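PDB 6I8F: EH1AB1 from Metagenome, which probably hydrolyses carboxylic ester bonds, as an alpha/beta-hydrolase-fold ester hydrolase recovered from a lake metagenome. Local coordinates for residues A[21-26]-A[297-302]; A[97-102]-A[111-116]; A[278-283]-A[290-295]. All coordinates share one frame; numbering follows the deposited sequence.

In the fold
Starting near the N terminus, helix 18-32 supplies the first half of contact 1, whose partner, segment 297-302, follows about 270 residues later; the loop it closes encloses both other contacts. Contact 2 comes next and closes a short loop, joining strand 94-100, deep in the sheet, and the residues just after it to the start of helix 114-124. Contact 3 follows in series, pairing helix 273-285 with strand 290-296, an edge strand of the same sheet within this chain. That strand runs on into segment 297-302, and there Phe302 packs against Tyr295, so contacts 1 and 3 touch. Contact 2 touches neither of them.

Contact 1 (A[21-26]-A[297-302]); sequences RNLLDL and GTIHGF
The helical turn that presents Leu23 and Leu24 to Ile299 is held by a backbone bond from Asp25 N to Arg21 O of 2.8 Å, the shortest polar bond within the two segments. Across the contact itself nothing polar is exchanged. Instead one methyl group, CD1 of Ile299, serves two leucines: it lies 4.1 Å from Leu23 CD2 and equally 4.1 Å from Leu24 CD2. The two leucines reach it by different routes. Leu23 sends CG anti to its backbone N (chi1 -180°), whereas Leu24 holds CG beside its own N (chi1 -68°), which lets consecutive residues of one helix converge on a single target. Leu23 meets the isoleucine at a slant, while Leu24 and Ile299 run past one another in opposite senses.

Ile299 itself begins a type II turn closed by Phe302 N bonding to Ile299 O at 3.2 Å. Gly301 takes the turn position with positive phi, where a side chain would collide with the carbonyl O of His300. Behind the contact, Thr298 CG2 sits 3.4 Å above the centre of the Phe302 ring. The same turn carries His300, whose bonds to Ser175 and Asp270 suggest a Ser-His-Asp triad. Polar ties between the two parts of the chain come from just beside the contact: Gly297 O bonds Thr20 OG1, and the Gly297 backbone pairs with Leu17. With only methyl groups meeting, the leucine-isoleucine contact depends on shape and burial, and directional bonding falls to these neighbours.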
loop_
_atom_site.group_PDB
_atom_site.type_symbol
_atom_site.label_atom_id
_atom_site.label_comp_id
_atom_site.label_asym_id
_atom_site.label_seq_id
_atom_site.Cartn_x
_atom_site.Cartn_y
_atom_site.Cartn_z
ATOM N N ARG A 21 -4.876 -0.469 -23.954
ATOM C CA ARG A 21 -5.029 -0.883 -25.366
ATOM C C ARG A 21 -5.202 0.356 -26.261
ATOM O O ARG A 21 -4.535 0.482 -27.283
ATOM C CB ARG A 21 -6.219 -1.836 -25.519
ATOM C CG ARG A 21 -5.856 -3.179 -26.135
ATOM C CD ARG A 21 -6.945 -4.232 -25.998
ATOM N NE ARG A 21 -7.381 -4.463 -24.622
ATOM C CZ ARG A 21 -8.642 -4.372 -24.202
ATOM N NH1 ARG A 21 -9.603 -4.035 -25.046
ATOM N NH2 ARG A 21 -8.944 -4.632 -22.944
ATOM N N ASN A 22 -6.100 1.264 -25.856
ATOM C CA ASN A 22 -6.376 2.488 -26.611
ATOM C C ASN A 22 -5.082 3.283 -26.797
ATOM O O ASN A 22 -4.807 3.743 -27.912
ATOM C CB ASN A 22 -7.472 3.344 -25.974
ATOM C CG ASN A 22 -8.854 2.754 -26.159
ATOM O OD1 ASN A 22 -9.049 1.859 -26.984
ATOM N ND2 ASN A 22 -9.816 3.237 -25.390
ATOM N N LEU A 23 -4.284 3.428 -25.730
ATOM C CA LEU A 23 -3.035 4.188 -25.839
ATOM C C LEU A 23 -2.056 3.477 -26.786
ATOM O O LEU A 23 -1.348 4.131 -27.558
ATOM C CB LEU A 23 -2.376 4.389 -24.470
ATOM C CG LEU A 23 -1.070 5.181 -24.524
ATOM C CD1 LEU A 23 -1.309 6.579 -25.088
ATOM C CD2 LEU A 23 -0.402 5.272 -23.161
ATOM N N LEU A 24 -1.967 2.150 -26.671
ATOM C CA LEU A 24 -1.030 1.378 -27.493
ATOM C C LEU A 24 -1.427 1.486 -28.974
ATOM O O LEU A 24 -0.552 1.612 -29.831
ATOM C CB LEU A 24 -0.998 -0.078 -27.020
ATOM C CG LEU A 24 -0.389 -0.312 -25.639
ATOM C CD1 LEU A 24 -0.416 -1.791 -25.295
ATOM C CD2 LEU A 24 1.032 0.227 -25.551
ATOM N N ASP A 25 -2.736 1.468 -29.259
ATOM C CA ASP A 25 -3.239 1.690 -30.626
ATOM C C ASP A 25 -2.800 3.076 -31.125
ATOM O O ASP A 25 -2.407 3.218 -32.286
ATOM C CB ASP A 25 -4.760 1.549 -30.704
ATOM C CG ASP A 25 -5.265 0.129 -30.532
ATOM O OD1 ASP A 25 -4.460 -0.803 -30.680
ATOM O OD2 ASP A 25 -6.459 -0.027 -30.239
ATOM N N LEU A 26 -2.847 4.088 -30.244
ATOM C CA LEU A 26 -2.430 5.449 -30.593
ATOM C C LEU A 26 -0.950 5.486 -30.974
ATOM O O LEU A 26 -0.571 6.126 -31.958
ATOM C CB LEU A 26 -2.688 6.411 -29.432
ATOM C CG LEU A 26 -3.856 7.367 -29.649
ATOM C CD1 LEU A 26 -4.056 8.260 -28.432
ATOM C CD2 LEU A 26 -3.644 8.204 -30.907
ATOM N N GLY A 297 -2.658 -4.806 -15.988
ATOM C CA GLY A 297 -3.303 -4.325 -17.215
ATOM C C GLY A 297 -2.861 -2.927 -17.634
ATOM O O GLY A 297 -3.498 -2.337 -18.491
ATOM N N THR A 298 -1.782 -2.393 -17.045
ATOM C CA THR A 298 -1.216 -1.114 -17.487
ATOM C C THR A 298 0.277 -1.308 -17.760
ATOM O O THR A 298 0.829 -2.384 -17.497
ATOM C CB THR A 298 -1.490 0.027 -16.496
ATOM O OG1 THR A 298 -1.167 1.265 -17.141
ATOM C CG2 THR A 298 -0.723 -0.120 -15.199
ATOM N N ILE A 299 0.916 -0.247 -18.262
ATOM C CA ILE A 299 2.237 -0.326 -18.842
ATOM C C ILE A 299 3.201 0.571 -18.072
ATOM O O ILE A 299 2.795 1.516 -17.414
ATOM C CB ILE A 299 2.209 0.090 -20.330
ATOM C CG1 ILE A 299 1.612 1.488 -20.513
ATOM C CG2 ILE A 299 1.486 -0.960 -21.160
ATOM C CD1 ILE A 299 1.706 2.019 -21.927
ATOM N N HIS A 300 4.490 0.292 -18.263
ATOM C CA HIS A 300 5.549 1.145 -17.811
ATOM C C HIS A 300 5.294 2.574 -18.315
ATOM O O HIS A 300 4.980 2.776 -19.486
ATOM C CB HIS A 300 6.896 0.601 -18.292
ATOM C CG HIS A 300 8.051 1.186 -17.565
ATOM N ND1 HIS A 300 8.444 0.726 -16.310
ATOM C CD2 HIS A 300 8.876 2.209 -17.888
ATOM C CE1 HIS A 300 9.481 1.441 -15.905
ATOM N NE2 HIS A 300 9.768 2.356 -16.863
ATOM N N GLY A 301 5.435 3.551 -17.413
ATOM C CA GLY A 301 5.231 4.972 -17.723
ATOM C C GLY A 301 3.890 5.509 -17.256
ATOM O O GLY A 301 3.704 6.719 -17.240
ATOM N N PHE A 302 2.951 4.631 -16.865
ATOM C CA PHE A 302 1.553 5.034 -16.649
ATOM C C PHE A 302 1.417 6.078 -15.524
ATOM O O PHE A 302 0.446 6.809 -15.498
ATOM C CB PHE A 302 0.664 3.814 -16.387
ATOM C CG PHE A 302 0.660 3.259 -14.982
ATOM C CD1 PHE A 302 1.674 2.426 -14.531
ATOM C CD2 PHE A 302 -0.404 3.512 -14.129
ATOM C CE1 PHE A 302 1.644 1.899 -13.245
ATOM C CE2 PHE A 302 -0.433 2.986 -12.845
ATOM C CZ PHE A 302 0.588 2.170 -12.409
#

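Contact 2 (A[97-102]-A[111-116]); sequences LIYYHG and ETHDST
This is a buried contact between a central strand with the loop that follows it and the N-cap of the next helix, within the beta-alpha-beta unit of strand 94-100, helix 114-124 and strand 127-132. His113, at the N-cap position of that helix, carries most of it. One face of its imidazole receives His101 CB in a CH-pi contact, 3.7 Å from the ring centroid and 18° off the normal. The His101 ring itself leads away, because CG is set between the backbone N and the carbonyl carbon (chi1 71°); there ND1 donates to Gly102 O over 2.7 Å at a nearly straight 175°, the oxygen lying in the imidazole plane but the donor well above the carbonyl plane.

Tyr99 arrives at about a right angle to His113 and meets CD2 of His113 with its ring edge, CE1 and OH each 4.1 Å away. The imidazole is fixed in rotation by its nitrogens: ND1 of His113 donates to Thr112 OG1 at 2.8 Å, in the ring plane, while NE2 of His113 and OH of Tyr99 bond the two carboxylate oxygens of Asp174, OD2 and OD1 respectively. Replacing His113 with an alanine is likely to cost that OD2 its histidine partner and to leave His101 CB without the ring face it packs on.

Asp174 directly precedes Ser175, the probable nucleophile on its GxSxG elbow. His101 and Gly102 begin an HGGG sequence, the glycine-rich loop that forms the oxyanion hole in relatives of hormone-sensitive lipase.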
loop_
_atom_site.group_PDB
_atom_site.type_symbol
_atom_site.label_atom_id
_atom_site.label_comp_id
_atom_site.label_asym_id
_atom_site.label_seq_id
_atom_site.Cartn_x
_atom_site.Cartn_y
_atom_site.Cartn_z
ATOM N N LEU A 97 9.072 15.052 0.043
ATOM C CA LEU A 97 9.509 14.021 -0.889
ATOM C C LEU A 97 10.462 14.646 -1.907
ATOM O O LEU A 97 10.050 15.509 -2.688
ATOM C CB LEU A 97 8.287 13.426 -1.592
ATOM C CG LEU A 97 8.579 12.500 -2.777
ATOM C CD1 LEU A 97 9.414 11.307 -2.353
ATOM C CD2 LEU A 97 7.286 12.032 -3.422
ATOM N N ILE A 98 11.718 14.186 -1.898
ATOM C CA ILE A 98 12.664 14.476 -2.953
ATOM C C ILE A 98 12.417 13.494 -4.101
ATOM O O ILE A 98 12.596 12.287 -3.940
ATOM C CB ILE A 98 14.114 14.425 -2.442
ATOM C CG1 ILE A 98 14.322 15.453 -1.327
ATOM C CG2 ILE A 98 15.099 14.613 -3.592
ATOM C CD1 ILE A 98 15.423 15.115 -0.367
ATOM N N TYR A 99 12.018 14.049 -5.251
ATOM C CA TYR A 99 11.538 13.292 -6.404
ATOM C C TYR A 99 12.520 13.401 -7.577
ATOM O O TYR A 99 12.935 14.490 -7.966
ATOM C CB TYR A 99 10.152 13.767 -6.851
ATOM C CG TYR A 99 9.488 12.799 -7.797
ATOM C CD1 TYR A 99 9.685 12.879 -9.170
ATOM C CD2 TYR A 99 8.687 11.773 -7.318
ATOM C CE1 TYR A 99 9.107 11.964 -10.035
ATOM C CE2 TYR A 99 8.106 10.850 -8.173
ATOM C CZ TYR A 99 8.320 10.941 -9.535
ATOM O OH TYR A 99 7.736 10.030 -10.371
ATOM N N TYR A 100 12.840 12.234 -8.144
ATOM C CA TYR A 100 13.695 12.062 -9.291
ATOM C C TYR A 100 12.875 11.527 -10.468
ATOM O O TYR A 100 12.416 10.373 -10.439
ATOM C CB TYR A 100 14.813 11.075 -8.951
ATOM C CG TYR A 100 15.565 11.388 -7.682
ATOM C CD1 TYR A 100 16.401 12.495 -7.605
ATOM C CD2 TYR A 100 15.477 10.565 -6.569
ATOM C CE1 TYR A 100 17.123 12.781 -6.461
ATOM C CE2 TYR A 100 16.205 10.834 -5.416
ATOM C CZ TYR A 100 17.035 11.939 -5.365
ATOM O OH TYR A 100 17.758 12.210 -4.234
ATOM N N HIS A 101 12.690 12.369 -11.493
ATOM C CA HIS A 101 11.960 12.012 -12.708
ATOM C C HIS A 101 12.611 10.798 -13.386
ATOM O O HIS A 101 13.798 10.527 -13.234
ATOM C CB HIS A 101 11.885 13.209 -13.672
ATOM C CG HIS A 101 13.177 13.562 -14.332
ATOM N ND1 HIS A 101 13.680 12.839 -15.402
ATOM C CD2 HIS A 101 14.066 14.554 -14.094
ATOM C CE1 HIS A 101 14.837 13.356 -15.769
ATOM N NE2 HIS A 101 15.096 14.406 -14.989
ATOM N N GLY A 102 11.802 10.067 -14.147
ATOM C CA GLY A 102 12.281 8.995 -15.001
ATOM C C GLY A 102 12.685 9.515 -16.371
ATOM O O GLY A 102 12.581 10.722 -16.645
ATOM N N GLU A 111 9.820 19.463 -15.951
ATOM C CA GLU A 111 8.568 19.797 -16.621
ATOM C C GLU A 111 7.786 18.538 -17.022
ATOM O O GLU A 111 6.570 18.588 -17.074
ATOM C CB GLU A 111 8.791 20.655 -17.868
ATOM C CG GLU A 111 9.426 21.994 -17.586
ATOM C CD GLU A 111 8.668 22.921 -16.650
ATOM O OE1 GLU A 111 7.443 22.755 -16.467
ATOM O OE2 GLU A 111 9.318 23.808 -16.104
ATOM N N THR A 112 8.482 17.450 -17.371
ATOM C CA THR A 112 7.831 16.217 -17.863
ATOM C C THR A 112 7.010 15.553 -16.745
ATOM O O THR A 112 6.110 14.766 -17.030
ATOM C CB THR A 112 8.862 15.247 -18.457
ATOM O OG1 THR A 112 9.842 14.939 -17.463
ATOM C CG2 THR A 112 9.560 15.804 -19.681
ATOM N N HIS A 113 7.336 15.856 -15.484
ATOM C CA HIS A 113 6.716 15.214 -14.313
ATOM C C HIS A 113 6.065 16.252 -13.383
ATOM O O HIS A 113 5.728 15.939 -12.256
ATOM C CB HIS A 113 7.775 14.385 -13.573
ATOM C CG HIS A 113 8.166 13.137 -14.301
ATOM N ND1 HIS A 113 8.849 13.165 -15.516
ATOM C CD2 HIS A 113 7.970 11.834 -13.993
ATOM C CE1 HIS A 113 9.059 11.923 -15.915
ATOM N NE2 HIS A 113 8.525 11.084 -14.992
ATOM N N ASP A 114 5.864 17.474 -13.883
ATOM C CA ASP A 114 5.361 18.620 -13.103
ATOM C C ASP A 114 3.933 18.374 -12.584
ATOM O O ASP A 114 3.665 18.577 -11.400
ATOM C CB ASP A 114 5.430 19.895 -13.943
ATOM C CG ASP A 114 4.859 21.106 -13.232
ATOM O OD1 ASP A 114 5.563 21.650 -12.361
ATOM O OD2 ASP A 114 3.702 21.470 -13.536
ATOM N N SER A 115 3.017 17.957 -13.464
ATOM C CA SER A 115 1.618 17.695 -13.071
ATOM C C SER A 115 1.543 16.565 -12.029
ATOM O O SER A 115 0.702 16.610 -11.109
ATOM C CB SER A 115 0.739 17.381 -14.269
ATOM O OG SER A 115 0.609 18.514 -15.134
ATOM N N THR A 116 2.408 15.558 -12.194
ATOM C CA THR A 116 2.507 14.414 -11.311
ATOM C C THR A 116 2.998 14.847 -9.927
ATOM O O THR A 116 2.460 14.398 -8.913
ATOM C CB THR A 116 3.421 13.336 -11.901
ATOM O OG1 THR A 116 2.821 12.918 -13.130
ATOM C CG2 THR A 116 3.633 12.167 -10.962
#

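Contact 3 (A[278-283]-A[290-295]); sequences AYADRL and TTYVNY
A beta-alpha-beta crossover places helix 273-285 against strand 290-296, the last strand of the sheet within the chain. The helix and strand segments run close to antiparallel, at 155°, with their axes 8.6 Å apart at the nearest point. No hydrogen bond passes between the two segments. Such closeness suits the small residue at the centre: Ala280 points its CB at Tyr292, 3.8 Å from CD1 and 4.0 Å from CB of that tyrosine. The methyl comes to the ring obliquely. With chi1 at 170°, the Tyr292 side chain extends opposite its own backbone N, and its ring end is tied down by a hydrogen bond between its OH and Thr266 OG1 on the neighbouring strand.

In this alpha/beta hydrolase fold the strand lies beside strand 262-267 on one edge, and on its other edge residues 290-294 pair antiparallel with a strand of the second subunit, which carries the sheet across the interface, while from the helix Asp281 OD1 forms a salt bridge with Arg277 of that second subunit.

One turn further along the helix, Leu283 uses its CB, and the partner is Thr290 OG1, 3.4 Å away. This oxygen is not bonded to the leucine; its polar mate is Ile288 O, in the connection leading into the strand. The other branch of Thr290, CG2, touches the helix at two residues, 3.9 Å from Ala280 O and 4.1 Å from Leu283 CB.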
loop_
_atom_site.group_PDB
_atom_site.type_symbol
_atom_site.label_atom_id
_atom_site.label_comp_id
_atom_site.label_asym_id
_atom_site.label_seq_id
_atom_site.Cartn_x
_atom_site.Cartn_y
_atom_site.Cartn_z
ATOM N N ALA A 278 10.743 -8.203 -6.825
ATOM C CA ALA A 278 11.904 -8.808 -6.163
ATOM C C ALA A 278 12.488 -7.853 -5.119
ATOM O O ALA A 278 12.854 -8.282 -4.028
ATOM C CB ALA A 278 12.943 -9.201 -7.188
ATOM N N TYR A 279 12.594 -6.564 -5.465
ATOM C CA TYR A 279 13.152 -5.544 -4.550
ATOM C C TYR A 279 12.283 -5.421 -3.282
ATOM O O TYR A 279 12.799 -5.392 -2.140
ATOM C CB TYR A 279 13.329 -4.209 -5.278
ATOM C CG TYR A 279 14.358 -3.321 -4.625
ATOM C CD1 TYR A 279 15.710 -3.505 -4.861
ATOM C CD2 TYR A 279 13.985 -2.334 -3.731
ATOM C CE1 TYR A 279 16.667 -2.707 -4.253
ATOM C CE2 TYR A 279 14.924 -1.533 -3.101
ATOM C CZ TYR A 279 16.271 -1.713 -3.371
ATOM O OH TYR A 279 17.204 -0.937 -2.747
ATOM N N ALA A 280 10.966 -5.376 -3.467
ATOM C CA ALA A 280 10.014 -5.336 -2.346
ATOM C C ALA A 280 10.153 -6.600 -1.488
ATOM O O ALA A 280 10.135 -6.531 -0.265
ATOM C CB ALA A 280 8.605 -5.178 -2.868
ATOM N N ASP A 281 10.292 -7.756 -2.147
ATOM C CA ASP A 281 10.486 -9.038 -1.462
ATOM C C ASP A 281 11.725 -8.989 -0.552
ATOM O O ASP A 281 11.655 -9.434 0.591
ATOM C CB ASP A 281 10.597 -10.199 -2.456
ATOM C CG ASP A 281 9.281 -10.560 -3.121
ATOM O OD1 ASP A 281 8.213 -10.111 -2.626
ATOM O OD2 ASP A 281 9.335 -11.255 -4.150
ATOM N N ARG A 282 12.842 -8.447 -1.054
ATOM C CA ARG A 282 14.083 -8.359 -0.274
ATOM C C ARG A 282 13.886 -7.404 0.906
ATOM O O ARG A 282 14.366 -7.687 2.036
ATOM C CB ARG A 282 15.275 -7.904 -1.122
ATOM C CG ARG A 282 15.647 -8.828 -2.279
ATOM C CD ARG A 282 16.748 -9.851 -2.050
ATOM N NE ARG A 282 17.736 -9.528 -1.028
ATOM C CZ ARG A 282 19.042 -9.328 -1.228
ATOM N NH1 ARG A 282 19.537 -9.170 -2.446
ATOM N NH2 ARG A 282 19.857 -9.278 -0.190
ATOM N N LEU A 283 13.184 -6.285 0.658
ATOM C CA LEU A 283 12.891 -5.341 1.733
ATOM C C LEU A 283 12.046 -6.044 2.808
ATOM O O LEU A 283 12.362 -5.963 3.981
ATOM C CB LEU A 283 12.187 -4.098 1.176
ATOM C CG LEU A 283 13.059 -3.152 0.357
ATOM C CD1 LEU A 283 12.203 -2.169 -0.425
ATOM C CD2 LEU A 283 14.061 -2.425 1.243
ATOM N N THR A 290 7.256 -2.381 4.357
ATOM C CA THR A 290 7.222 -2.311 2.925
ATOM C C THR A 290 5.777 -2.459 2.463
ATOM O O THR A 290 5.118 -3.419 2.826
ATOM C CB THR A 290 8.096 -3.397 2.288
ATOM O OG1 THR A 290 9.375 -3.350 2.916
ATOM C CG2 THR A 290 8.226 -3.243 0.787
ATOM N N THR A 291 5.325 -1.511 1.648
ATOM C CA THR A 291 4.061 -1.605 0.965
ATOM C C THR A 291 4.323 -1.882 -0.518
ATOM O O THR A 291 4.963 -1.073 -1.178
ATOM C CB THR A 291 3.271 -0.305 1.120
ATOM O OG1 THR A 291 3.157 0.004 2.511
ATOM C CG2 THR A 291 1.904 -0.378 0.478
ATOM N N TYR A 292 3.833 -3.016 -1.021
ATOM C CA TYR A 292 3.998 -3.409 -2.411
ATOM C C TYR A 292 2.633 -3.395 -3.102
ATOM O O TYR A 292 1.659 -3.888 -2.548
ATOM C CB TYR A 292 4.612 -4.807 -2.545
ATOM C CG TYR A 292 4.552 -5.307 -3.964
ATOM C CD1 TYR A 292 5.432 -4.822 -4.921
ATOM C CD2 TYR A 292 3.557 -6.173 -4.379
ATOM C CE1 TYR A 292 5.361 -5.234 -6.243
ATOM C CE2 TYR A 292 3.462 -6.586 -5.699
ATOM C CZ TYR A 292 4.362 -6.110 -6.638
ATOM O OH TYR A 292 4.280 -6.520 -7.939
ATOM N N VAL A 293 2.578 -2.849 -4.317
ATOM C CA VAL A 293 1.343 -2.886 -5.100
ATOM C C VAL A 293 1.680 -3.142 -6.568
ATOM O O VAL A 293 2.639 -2.579 -7.094
ATOM C CB VAL A 293 0.500 -1.605 -4.944
ATOM C CG1 VAL A 293 1.269 -0.349 -5.318
ATOM C CG2 VAL A 293 -0.789 -1.703 -5.750
ATOM N N ASN A 294 0.847 -3.984 -7.199
ATOM C CA ASN A 294 0.894 -4.251 -8.609
ATOM C C ASN A 294 -0.383 -3.702 -9.245
ATOM O O ASN A 294 -1.485 -3.972 -8.753
ATOM C CB ASN A 294 1.069 -5.740 -8.925
ATOM C CG ASN A 294 1.175 -5.998 -10.415
ATOM O OD1 ASN A 294 0.324 -6.666 -10.995
ATOM N ND2 ASN A 294 2.179 -5.433 -11.053
ATOM N N TYR A 295 -0.207 -2.921 -10.320
ATOM C CA TYR A 295 -1.311 -2.380 -11.123
ATOM C C TYR A 295 -1.435 -3.236 -12.386
ATOM O O TYR A 295 -0.714 -3.012 -13.352
ATOM C CB TYR A 295 -1.101 -0.893 -11.448
ATOM C CG TYR A 295 -1.589 0.045 -10.370
ATOM C CD1 TYR A 295 -0.991 0.068 -9.120
ATOM C CD2 TYR A 295 -2.674 0.886 -10.575
ATOM C CE1 TYR A 295 -1.454 0.896 -8.105
ATOM C CE2 TYR A 295 -3.144 1.727 -9.573
ATOM C CZ TYR A 295 -2.529 1.728 -8.331
ATOM O OH TYR A 295 -2.983 2.523 -7.322
#